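PDB 5XOM: glycosaminoglycan xylosylkinase from Hydra vulgaris, which probably phosphorylates xylose in the glycosaminoglycan linkage region of proteoglycans, as a secretory-pathway kinase of the Fam20 family. Local coordinates for residues 172-177 and 187-192. Numbering follows the deposited sequence.
Sequences LATTFI and YGKCLY
T175 accepts two hydrogen bonds from Y187 and G188 of the facing loop, one on its backbone oxygen and one on its hydroxyl. Y187 N donates to T175 O at 3.1 Å. In the weak second bond, G188 N lies 3.2 Å from T175 OG1. That hydroxyl also donates to L172 O over 2.9 Å, in the carbonyl plane and on a lone pair, and L172 O accepts T175 N as well. Because OG1 of T175 sits between its own N and carbonyl carbon (chi1 70°), it faces both the end of helix 170-173 and the G188 amide.

The aromatic contact is a CH-pi interaction: T175 CB stands over the centre of the Y187 ring, 3.7 Å from the centroid and almost on the ring normal. CG2 of the same threonine lies above CE1, 3.8 Å away, on the same face, while I177 CG2 meets the ring in its plane, 3.9 Å from CE2. An alanine in place of Y187 would probably leave T175 CB and I177 CG2 without their aromatic partner, opening a gap beside the turn.

The aliphatic part of K189 continues the packing. Its CG touches T175 CG2 at 3.9 Å, and its chain crosses the T174 side chain at about a right angle, with CE 3.6 Å from T174 OG1. T174 OG1 is hydrogen-bonded to K170 O.

The contact joins the type I turn A173-F176, which links helix 170-173 to strand 176-178, to the loop leaving strand 184-186 of the same antiparallel sheet; C190 in this loop is disulfide-bonded to C193. With its hydroxyl shared between L172 O and G188 N and its CB against an aromatic face, T175 couples the helix end to the loop through polar and apolar chemistry on one side chain.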
loop_
_atom_site.group_PDB
_atom_site.type_symbol
_atom_site.label_atom_id
_atom_site.label_comp_id
_atom_site.label_asym_id
_atom_site.label_seq_id
_atom_site.Cartn_x
_atom_site.Cartn_y
_atom_site.Cartn_z
ATOM N N LEU A 172 34.639 0.777 18.242
ATOM C CA LEU A 172 34.789 0.497 16.824
ATOM C C LEU A 172 36.034 1.160 16.245
ATOM O O LEU A 172 36.792 0.517 15.510
ATOM C CB LEU A 172 33.536 0.960 16.071
ATOM C CG LEU A 172 33.616 1.061 14.548
ATOM C CD1 LEU A 172 33.769 -0.317 13.930
ATOM C CD2 LEU A 172 32.378 1.751 13.988
ATOM N N ALA A 173 36.270 2.429 16.594
ATOM C CA ALA A 173 37.375 3.185 16.009
ATOM C C ALA A 173 38.722 2.503 16.235
ATOM O O ALA A 173 39.587 2.520 15.351
ATOM C CB ALA A 173 37.395 4.605 16.572
ATOM N N THR A 174 38.930 1.905 17.411
ATOM C CA THR A 174 40.230 1.301 17.696
ATOM C C THR A 174 40.491 0.026 16.907
ATOM O O THR A 174 41.581 -0.540 17.050
ATOM C CB THR A 174 40.377 0.992 19.188
ATOM O OG1 THR A 174 39.418 -0.006 19.576
ATOM C CG2 THR A 174 40.159 2.242 20.016
ATOM N N THR A 175 39.552 -0.446 16.086
ATOM C CA THR A 175 39.798 -1.614 15.246
ATOM C C THR A 175 39.959 -1.233 13.781
ATOM O O THR A 175 39.973 -2.115 12.915
ATOM C CB THR A 175 38.680 -2.656 15.402
ATOM O OG1 THR A 175 37.468 -2.168 14.815
ATOM C CG2 THR A 175 38.429 -2.959 16.867
ATOM N N PHE A 176 40.083 0.058 13.481
ATOM C CA PHE A 176 40.396 0.481 12.126
ATOM C C PHE A 176 41.886 0.326 11.860
ATOM O O PHE A 176 42.721 0.690 12.694
ATOM C CB PHE A 176 39.961 1.923 11.893
ATOM C CG PHE A 176 38.527 2.050 11.483
ATOM C CD1 PHE A 176 37.517 2.014 12.427
ATOM C CD2 PHE A 176 38.188 2.165 10.149
ATOM C CE1 PHE A 176 36.198 2.119 12.045
ATOM C CE2 PHE A 176 36.870 2.270 9.764
ATOM C CZ PHE A 176 35.875 2.248 10.709
ATOM N N ILE A 177 42.218 -0.233 10.697
ATOM C CA ILE A 177 43.598 -0.440 10.275
ATOM C C ILE A 177 43.673 -0.220 8.771
ATOM O O ILE A 177 42.657 -0.074 8.091
ATOM C CB ILE A 177 44.120 -1.854 10.611
ATOM C CG1 ILE A 177 43.305 -2.906 9.851
ATOM C CG2 ILE A 177 44.105 -2.122 12.110
ATOM C CD1 ILE A 177 43.825 -4.318 10.027
ATOM N N TYR A 187 38.252 -4.462 11.906
ATOM C CA TYR A 187 38.107 -5.871 12.255
ATOM C C TYR A 187 37.189 -6.165 13.439
ATOM O O TYR A 187 36.968 -7.343 13.732
ATOM C CB TYR A 187 39.481 -6.505 12.512
ATOM C CG TYR A 187 40.276 -5.916 13.653
ATOM C CD1 TYR A 187 40.070 -6.339 14.962
ATOM C CD2 TYR A 187 41.267 -4.969 13.418
ATOM C CE1 TYR A 187 40.809 -5.816 16.008
ATOM C CE2 TYR A 187 42.011 -4.440 14.456
ATOM C CZ TYR A 187 41.780 -4.866 15.750
ATOM O OH TYR A 187 42.518 -4.339 16.789
ATOM N N GLY A 188 36.655 -5.153 14.130
ATOM C CA GLY A 188 35.641 -5.371 15.166
ATOM C C GLY A 188 36.170 -6.029 16.437
ATOM O O GLY A 188 37.371 -6.225 16.626
ATOM N N LYS A 189 35.225 -6.363 17.333
ATOM C CA LYS A 189 35.562 -6.975 18.617
ATOM C C LYS A 189 34.708 -8.195 18.963
ATOM O O LYS A 189 34.605 -8.555 20.142
ATOM C CB LYS A 189 35.471 -5.937 19.737
ATOM C CG LYS A 189 36.529 -4.866 19.620
ATOM C CD LYS A 189 36.436 -3.838 20.723
ATOM C CE LYS A 189 37.624 -2.903 20.638
ATOM N NZ LYS A 189 38.887 -3.697 20.753
ATOM N N CYS A 190 34.110 -8.845 17.968
ATOM C CA CYS A 190 33.294 -10.038 18.172
ATOM C C CYS A 190 34.180 -11.231 18.540
ATOM O O CYS A 190 35.409 -11.138 18.587
ATOM C CB CYS A 190 32.473 -10.314 16.918
ATOM S SG CYS A 190 33.440 -11.061 15.588
ATOM N N LEU A 191 33.541 -12.379 18.808
ATOM C CA LEU A 191 34.267 -13.545 19.318
ATOM C C LEU A 191 35.398 -13.962 18.385
ATOM O O LEU A 191 36.521 -14.225 18.831
ATOM C CB LEU A 191 33.328 -14.730 19.518
ATOM C CG LEU A 191 32.246 -14.699 20.587
ATOM C CD1 LEU A 191 31.357 -15.939 20.439
ATOM C CD2 LEU A 191 32.857 -14.567 21.990
ATOM N N TYR A 192 35.119 -14.053 17.085
ATOM C CA TYR A 192 36.129 -14.470 16.120
ATOM C C TYR A 192 36.777 -13.291 15.421
ATOM O O TYR A 192 37.590 -13.489 14.514
ATOM C CB TYR A 192 35.507 -15.399 15.077
ATOM C CG TYR A 192 34.875 -16.629 15.681
ATOM C CD1 TYR A 192 35.482 -17.296 16.723
ATOM C CD2 TYR A 192 33.671 -17.116 15.217
ATOM C CE1 TYR A 192 34.905 -18.418 17.288
ATOM C CE2 TYR A 192 33.088 -18.243 15.784
ATOM C CZ TYR A 192 33.709 -18.890 16.818
ATOM O OH TYR A 192 33.135 -20.011 17.386
#